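Local atomic coordinates of prephenate dehydratase (Chlorobium tepidum TLS, PDB entry 2QMX), a protein that catalyses the conversion of prephenate to phenylpyruvate, by loss of water and carbon dioxide, in phenylalanine biosynthesis and is inhibited by L-phenylalanine. Residues E85-G90 with L146-K151; P92-V96 with L159-K163; V192-V196 with Y278-N282. All coordinates share one frame; numbering follows the deposited sequence.

Contact 1: E85-G90 with L146-K151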
loop_
_atom_site.group_PDB
_atom_site.type_symbol
_atom_site.label_atom_id
_atom_site.label_comp_id
_atom_site.label_asym_id
_atom_site.label_seq_id
_atom_site.Cartn_x
_atom_site.Cartn_y
_atom_site.Cartn_z
ATOM N N GLU A 85 -0.722 13.653 -9.379
ATOM C CA GLU A 85 -1.852 14.549 -9.598
ATOM C C GLU A 85 -2.659 14.197 -10.860
ATOM O O GLU A 85 -2.147 14.237 -11.948
ATOM C CB GLU A 85 -1.392 16.014 -9.590
ATOM C CG GLU A 85 -0.011 16.330 -10.241
ATOM C CD GLU A 85 0.081 17.850 -10.636
ATOM O OE1 GLU A 85 0.001 18.730 -9.703
ATOM O OE2 GLU A 85 0.188 18.154 -11.888
ATOM N N HIS A 86 -3.923 13.847 -10.714
ATOM C CA HIS A 86 -4.658 13.397 -11.846
ATOM C C HIS A 86 -5.072 14.531 -12.681
ATOM O O HIS A 86 -5.376 15.606 -12.158
ATOM C CB HIS A 86 -5.840 12.569 -11.433
ATOM C CG HIS A 86 -5.434 11.307 -10.752
ATOM N ND1 HIS A 86 -4.279 10.628 -11.096
ATOM C CD2 HIS A 86 -5.997 10.614 -9.730
ATOM C CE1 HIS A 86 -4.161 9.565 -10.316
ATOM N NE2 HIS A 86 -5.188 9.533 -9.481
ATOM N N CYS A 87 -5.027 14.305 -13.996
ATOM C CA CYS A 87 -5.683 15.188 -14.941
ATOM C C CYS A 87 -6.787 14.444 -15.613
ATOM O O CYS A 87 -6.664 13.262 -15.951
ATOM C CB CYS A 87 -4.725 15.736 -16.005
ATOM S SG CYS A 87 -3.328 16.655 -15.336
ATOM N N LEU A 88 -7.885 15.165 -15.806
ATOM C CA LEU A 88 -8.968 14.699 -16.631
ATOM C C LEU A 88 -8.648 15.241 -18.003
ATOM O O LEU A 88 -8.237 16.382 -18.160
ATOM C CB LEU A 88 -10.281 15.236 -16.103
ATOM C CG LEU A 88 -11.457 14.978 -17.015
ATOM C CD1 LEU A 88 -11.852 13.541 -16.954
ATOM C CD2 LEU A 88 -12.602 15.908 -16.594
ATOM N N LEU A 89 -8.847 14.420 -19.006
ATOM C CA LEU A 89 -8.039 14.533 -20.170
ATOM C C LEU A 89 -8.892 14.097 -21.349
ATOM O O LEU A 89 -9.398 12.960 -21.367
ATOM C CB LEU A 89 -6.851 13.596 -19.973
ATOM C CG LEU A 89 -5.369 13.877 -20.280
ATOM C CD1 LEU A 89 -4.895 15.347 -20.089
ATOM C CD2 LEU A 89 -4.506 12.879 -19.499
ATOM N N GLY A 90 -9.053 15.006 -22.315
ATOM C CA GLY A 90 -9.909 14.792 -23.479
ATOM C C GLY A 90 -9.174 15.023 -24.785
ATOM O O GLY A 90 -8.003 15.426 -24.781
ATOM N N LEU A 146 -13.332 10.260 -22.020
ATOM C CA LEU A 146 -12.233 10.915 -21.318
ATOM C C LEU A 146 -11.306 9.879 -20.656
ATOM O O LEU A 146 -11.695 8.720 -20.481
ATOM C CB LEU A 146 -12.779 11.937 -20.306
ATOM C CG LEU A 146 -13.662 13.081 -20.849
ATOM C CD1 LEU A 146 -14.315 13.938 -19.780
ATOM C CD2 LEU A 146 -12.907 13.985 -21.839
ATOM N N ALA A 147 -10.074 10.285 -20.322
ATOM C CA ALA A 147 -9.169 9.496 -19.486
ATOM C C ALA A 147 -8.805 10.301 -18.238
ATOM O O ALA A 147 -8.891 11.533 -18.231
ATOM C CB ALA A 147 -7.894 9.130 -20.266
ATOM N N ILE A 148 -8.430 9.611 -17.159
ATOM C CA ILE A 148 -7.952 10.311 -16.007
ATOM C C ILE A 148 -6.542 9.832 -15.931
ATOM O O ILE A 148 -6.300 8.629 -15.696
ATOM C CB ILE A 148 -8.604 9.849 -14.695
ATOM C CG1 ILE A 148 -10.141 9.909 -14.730
ATOM C CG2 ILE A 148 -7.951 10.528 -13.530
ATOM C CD1 ILE A 148 -10.772 11.117 -14.177
ATOM N N ALA A 149 -5.601 10.750 -16.113
ATOM C CA ALA A 149 -4.201 10.357 -16.113
ATOM C C ALA A 149 -3.234 11.494 -15.757
ATOM O O ALA A 149 -3.635 12.609 -15.367
ATOM C CB ALA A 149 -3.810 9.700 -17.535
ATOM N N SER A 150 -1.953 11.180 -15.952
ATOM C CA SER A 150 -0.836 12.114 -15.845
ATOM C C SER A 150 -0.976 13.207 -16.917
ATOM O O SER A 150 -1.417 12.928 -18.039
ATOM C CB SER A 150 0.411 11.277 -16.093
ATOM O OG SER A 150 0.008 9.849 -16.156
ATOM N N LYS A 151 -0.658 14.453 -16.545
ATOM C CA LYS A 151 -0.343 15.530 -17.477
ATOM C C LYS A 151 0.639 15.072 -18.605
ATOM O O LYS A 151 0.414 15.280 -19.799
ATOM C CB LYS A 151 0.241 16.668 -16.659
ATOM C CG LYS A 151 0.162 18.022 -17.362
ATOM C CD LYS A 151 0.382 19.204 -16.416
ATOM C CE LYS A 151 0.473 20.542 -17.226
ATOM N NZ LYS A 151 1.891 20.884 -17.580
#
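Cys87 and Ala149 form a hydrogen-bonded antiparallel pair: Cys87 N donates to Ala149 O at 2.6 Å and Ala149 N to Cys87 O at 2.7 Å. At the next hydrogen-bonded pair, two residues on, Ala147 N donates to Leu89 O at 3.0 Å. The side chain of Leu146 can be followed outward from this ladder. Its CB already lies 3.8 Å from Leu88 CD1. With CG beside the backbone N (chi1 -59°), the methyls part: Leu146 CD1 packs on Leu88 CD1, also at 3.8 Å, whereas Leu146 CD2 rests 3.5 Å from Gly90 CA. Leu88 CD1 meets Ile148 CD1 as well, 3.8 Å away, so one methyl joins two residues of 146-149. An alanine in place of Leu88 would probably leave the CD1 methyls of Leu146 and Ile148 without their common partner and open a gap between them. Toward the start of 85-90, Ile148 CG2 touches His86 CB at 3.6 Å. Strands 87-90 and 145-149 are neighbours in a mixed five-stranded sheet of the prephenate dehydratase region, a family grouped with the periplasmic-binding-protein-like folds. Ala102 of strand 101-104 adjoins the Leu88, Leu146 and Ile148 face, and helix 130-139 covers Ala147 and Ala149 on the other.

Contact 2: P92-V96 with L159-K163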
loop_
_atom_site.group_PDB
_atom_site.type_symbol
_atom_site.label_atom_id
_atom_site.label_comp_id
_atom_site.label_asym_id
_atom_site.label_seq_id
_atom_site.Cartn_x
_atom_site.Cartn_y
_atom_site.Cartn_z
ATOM N N PRO A 92 -8.568 17.018 -28.495
ATOM C CA PRO A 92 -8.670 18.454 -28.819
ATOM C C PRO A 92 -10.080 18.718 -29.291
ATOM O O PRO A 92 -10.665 17.856 -29.946
ATOM C CB PRO A 92 -7.707 18.631 -29.992
ATOM C CG PRO A 92 -6.783 17.452 -29.919
ATOM C CD PRO A 92 -7.597 16.326 -29.363
ATOM N N GLY A 93 -10.617 19.890 -28.970
ATOM C CA GLY A 93 -12.071 20.113 -29.047
ATOM C C GLY A 93 -12.531 19.378 -27.804
ATOM O O GLY A 93 -12.837 18.175 -27.837
ATOM N N ALA A 94 -12.509 20.086 -26.685
ATOM C CA ALA A 94 -12.426 19.419 -25.409
ATOM C C ALA A 94 -13.519 19.893 -24.495
ATOM O O ALA A 94 -13.504 21.045 -24.057
ATOM C CB ALA A 94 -11.050 19.691 -24.787
ATOM N N SER A 95 -14.468 19.006 -24.212
ATOM C CA SER A 95 -15.570 19.351 -23.309
ATOM C C SER A 95 -15.950 18.218 -22.341
ATOM O O SER A 95 -15.999 16.987 -22.711
ATOM C CB SER A 95 -16.814 19.830 -24.076
ATOM O OG SER A 95 -17.818 20.146 -23.095
ATOM N N VAL A 96 -16.261 18.754 -21.074
ATOM C CA VAL A 96 -16.743 17.892 -20.007
ATOM C C VAL A 96 -18.262 17.615 -20.141
ATOM O O VAL A 96 -18.747 16.536 -19.773
ATOM C CB VAL A 96 -16.355 18.572 -18.664
ATOM C CG1 VAL A 96 -16.815 20.077 -18.684
ATOM C CG2 VAL A 96 -16.850 17.763 -17.417
ATOM N N LEU A 159 -3.518 14.962 -25.927
ATOM C CA LEU A 159 -4.810 15.264 -25.319
ATOM C C LEU A 159 -4.764 16.676 -24.689
ATOM O O LEU A 159 -3.656 17.201 -24.482
ATOM C CB LEU A 159 -5.131 14.168 -24.263
ATOM C CG LEU A 159 -5.989 12.898 -24.545
ATOM C CD1 LEU A 159 -6.472 12.706 -26.001
ATOM C CD2 LEU A 159 -5.322 11.613 -24.073
ATOM N N ASP A 160 -5.931 17.281 -24.410
ATOM C CA ASP A 160 -6.022 18.478 -23.536
ATOM C C ASP A 160 -6.420 18.129 -22.099
ATOM O O ASP A 160 -7.195 17.198 -21.893
ATOM C CB ASP A 160 -7.003 19.531 -24.103
ATOM C CG ASP A 160 -6.689 19.899 -25.562
ATOM O OD1 ASP A 160 -5.524 19.636 -25.985
ATOM O OD2 ASP A 160 -7.587 20.419 -26.280
ATOM N N ILE A 161 -5.866 18.868 -21.125
ATOM C CA ILE A 161 -6.330 18.845 -19.723
ATOM C C ILE A 161 -7.674 19.520 -19.656
ATOM O O ILE A 161 -7.812 20.691 -20.057
ATOM C CB ILE A 161 -5.352 19.566 -18.661
ATOM C CG1 ILE A 161 -5.118 21.068 -18.972
ATOM C CG2 ILE A 161 -3.992 18.824 -18.521
ATOM C CD1 ILE A 161 -6.172 22.103 -18.404
ATOM N N LEU A 162 -8.671 18.797 -19.169
ATOM C CA LEU A 162 -9.966 19.426 -18.927
ATOM C C LEU A 162 -10.030 19.965 -17.512
ATOM O O LEU A 162 -10.724 20.950 -17.255
ATOM C CB LEU A 162 -11.143 18.484 -19.226
ATOM C CG LEU A 162 -11.808 18.563 -20.616
ATOM C CD1 LEU A 162 -11.697 19.962 -21.247
ATOM C CD2 LEU A 162 -11.277 17.542 -21.592
ATOM N N LYS A 163 -9.260 19.342 -16.614
ATOM C CA LYS A 163 -9.404 19.516 -15.173
ATOM C C LYS A 163 -8.177 18.996 -14.428
ATOM O O LYS A 163 -7.859 17.793 -14.511
ATOM C CB LYS A 163 -10.631 18.710 -14.732
ATOM C CG LYS A 163 -11.598 19.416 -13.819
ATOM C CD LYS A 163 -13.072 19.079 -14.166
ATOM C CE LYS A 163 -13.967 19.164 -12.928
ATOM N NZ LYS A 163 -14.069 20.547 -12.366
#
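Leu162 and Ala94, the two residues with the most surface buried here, meet through methyl groups. Leu162 CD1 lies 3.6 Å from Ala94 CB, and Leu162 CD2 stands 3.9 Å from the same carbon, so both branches of the leucine close on one small side chain. Leu162 CD1 also reaches the backbone, 3.5 Å from Ala94 O. The CB atoms of Ala94 and Val96 both point toward 159-163, but Val96 takes a looser part: Val96 N is 4.5 Å from Leu162 CG, while its side chain also packs on His119 and Ile122.

Asp160 comes close behind in buried area and supplies the polar end of the patch. Its CG is anti to the carbonyl carbon (chi1 -53°), which carries the carboxylate out to the loop. There Asp160 OD2 sits 3.4 Å from Pro92 CA and 3.8 Å from Ala94 CB, touching carbon on both residues.

The segment 92-96 has no regular secondary structure; it belongs to the connection from strand 87-90 to strand 101-104, and here it passes over 160-163, an outermost strand of the five-stranded sheet. Alternation along that strand gives the geometric reason for the pairing. Asp160 and Leu162 face the loop, whereas Ile161 points away from it and packs on Cys87 and Leu89. At Leu162 the strand has a classic beta bulge, Leu162 and Lys163 both facing Leu88.

No donor and acceptor pair up between the two segments. Between them the contact is van der Waals packing at the protein surface, which suggests that shape, more than directional bonding, matches loop to strand here.

Contact 3: V192-V196 with Y278-N282; sequences VRPDV and YGVVN
Asp195 N donates to Val280 O at 2.7 Å, and Val280 N returns a bond to Asp195 O at 3.0 Å, which together define a hydrogen-bonded antiparallel pair. The pair joins the first and last strands, 195-208 and 271-281, of what the order of strands and helices identifies as the beta-alpha-beta-beta-alpha-beta fold of an ACT domain. The regular strand begins at Asp195, so the residues before it meet 278-282 through packing and not through further strand pairing.

Gly279 makes the close approach possible. Having no side chain, it lets Asp195 O come within 3.1 Å of Gly279 CA, and Pro194 CB packs against Gly279 C at 3.6 Å. Further toward the C terminus, Val281 packs against the residues just before the strand, 192-194. Val281 CG2, the branch anti to the carbonyl carbon, lies 3.6 Å from Val192 O and 3.8 Å from Pro194 CA.

Strand 271-281 is held on its other flank too, since Gly279 and Val281 make backbone hydrogen bonds with Glu79 of strand 74-83; the ACT strands thus continue the sheet of the prephenate dehydratase region. Val281 also packs on Arg25 and Phe26 of helix 18-26. Asp195 OD1 accepts from Ala197 N, two residues on, while Asp195 CB stays 4.1 Å from Val280 CG1.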
loop_
_atom_site.group_PDB
_atom_site.type_symbol
_atom_site.label_atom_id
_atom_site.label_comp_id
_atom_site.label_asym_id
_atom_site.label_seq_id
_atom_site.Cartn_x
_atom_site.Cartn_y
_atom_site.Cartn_z
ATOM N N VAL A 192 20.704 13.876 -13.667
ATOM C CA VAL A 192 20.994 14.952 -12.698
ATOM C C VAL A 192 21.459 14.201 -11.455
ATOM O O VAL A 192 20.787 13.232 -11.037
ATOM C CB VAL A 192 19.717 15.755 -12.288
ATOM C CG1 VAL A 192 20.068 16.893 -11.351
ATOM C CG2 VAL A 192 18.964 16.286 -13.485
ATOM N N ARG A 193 22.576 14.667 -10.891
ATOM C CA ARG A 193 23.253 14.106 -9.724
ATOM C C ARG A 193 22.501 14.410 -8.422
ATOM O O ARG A 193 22.120 15.568 -8.196
ATOM C CB ARG A 193 24.681 14.658 -9.675
ATOM C CG ARG A 193 25.145 15.150 -8.320
ATOM C CD ARG A 193 26.676 15.250 -8.220
ATOM N NE ARG A 193 27.153 14.930 -6.869
ATOM C CZ ARG A 193 28.383 14.500 -6.593
ATOM N NH1 ARG A 193 29.259 14.339 -7.584
ATOM N NH2 ARG A 193 28.735 14.222 -5.336
ATOM N N PRO A 194 22.254 13.374 -7.578
ATOM C CA PRO A 194 21.489 13.528 -6.343
ATOM C C PRO A 194 22.017 14.657 -5.507
ATOM O O PRO A 194 23.220 14.765 -5.352
ATOM C CB PRO A 194 21.714 12.175 -5.607
ATOM C CG PRO A 194 21.862 11.203 -6.695
ATOM C CD PRO A 194 22.642 11.969 -7.793
ATOM N N ASP A 195 21.108 15.477 -4.971
ATOM C CA ASP A 195 21.444 16.501 -3.954
ATOM C C ASP A 195 21.814 15.794 -2.652
ATOM O O ASP A 195 20.958 15.154 -1.997
ATOM C CB ASP A 195 20.271 17.473 -3.717
ATOM C CG ASP A 195 20.623 18.648 -2.769
ATOM O OD1 ASP A 195 21.762 18.747 -2.259
ATOM O OD2 ASP A 195 19.737 19.494 -2.514
ATOM N N VAL A 196 23.087 15.940 -2.295
ATOM C CA VAL A 196 23.753 15.128 -1.284
ATOM C C VAL A 196 23.883 15.862 0.059
ATOM O O VAL A 196 24.318 15.277 1.052
ATOM C CB VAL A 196 25.142 14.579 -1.821
ATOM C CG1 VAL A 196 24.918 13.271 -2.702
ATOM C CG2 VAL A 196 25.984 15.704 -2.551
ATOM N N TYR A 278 22.380 7.791 -0.096
ATOM C CA TYR A 278 21.886 8.466 -1.334
ATOM C C TYR A 278 21.280 9.855 -1.065
ATOM O O TYR A 278 20.820 10.135 0.021
ATOM C CB TYR A 278 20.796 7.607 -2.010
ATOM C CG TYR A 278 19.721 7.185 -1.038
ATOM C CD1 TYR A 278 19.789 5.921 -0.417
ATOM C CD2 TYR A 278 18.611 8.043 -0.745
ATOM C CE1 TYR A 278 18.743 5.497 0.490
ATOM C CE2 TYR A 278 17.580 7.663 0.205
ATOM C CZ TYR A 278 17.694 6.400 0.816
ATOM O OH TYR A 278 16.768 5.977 1.670
ATOM N N GLY A 279 21.265 10.701 -2.069
ATOM C CA GLY A 279 20.761 12.065 -1.990
ATOM C C GLY A 279 19.454 12.081 -2.765
ATOM O O GLY A 279 18.872 11.016 -3.022
ATOM N N VAL A 280 18.965 13.272 -3.095
ATOM C CA VAL A 280 17.610 13.386 -3.616
ATOM C C VAL A 280 17.647 14.145 -4.903
ATOM O O VAL A 280 18.467 15.078 -5.099
ATOM C CB VAL A 280 16.579 14.047 -2.591
ATOM C CG1 VAL A 280 17.017 15.447 -2.250
ATOM C CG2 VAL A 280 15.057 14.007 -3.114
ATOM N N VAL A 281 16.794 13.688 -5.796
ATOM C CA VAL A 281 16.571 14.356 -7.064
ATOM C C VAL A 281 15.142 14.924 -6.993
ATOM O O VAL A 281 14.171 14.229 -6.592
ATOM C CB VAL A 281 16.813 13.391 -8.283
ATOM C CG1 VAL A 281 16.185 13.935 -9.579
ATOM C CG2 VAL A 281 18.338 13.059 -8.409
ATOM N N ASN A 282 15.083 16.209 -7.340
ATOM C CA ASN A 282 13.906 17.035 -7.242
ATOM C C ASN A 282 13.198 17.117 -8.579
ATOM O O ASN A 282 13.815 16.925 -9.635
ATOM C CB ASN A 282 14.304 18.459 -6.860
ATOM C CG ASN A 282 14.658 18.597 -5.417
ATOM O OD1 ASN A 282 14.361 17.708 -4.584
ATOM N ND2 ASN A 282 15.295 19.731 -5.081
#

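Overall arrangement
From the N terminus, 85-90 and 92-96 come first, separated by a single residue. Contact 1 closes at 146-151, bringing together the ends of a loop of 55 residues; contact 2 closes only at 159-163, so the two cross along the chain. In space they adjoin, with centres about 9 Å apart, and Leu88 O and Leu162 N, 2.7 Å apart, probably form a hydrogen bond between their strands in the five-stranded sheet. Contact 3 follows in series, opening at 192-196 and closing at 278-282 round the strands and helices of the ACT region. Its centre lies about 29 Å from that of contact 1, in the separate nine-stranded sheet shared by both regions.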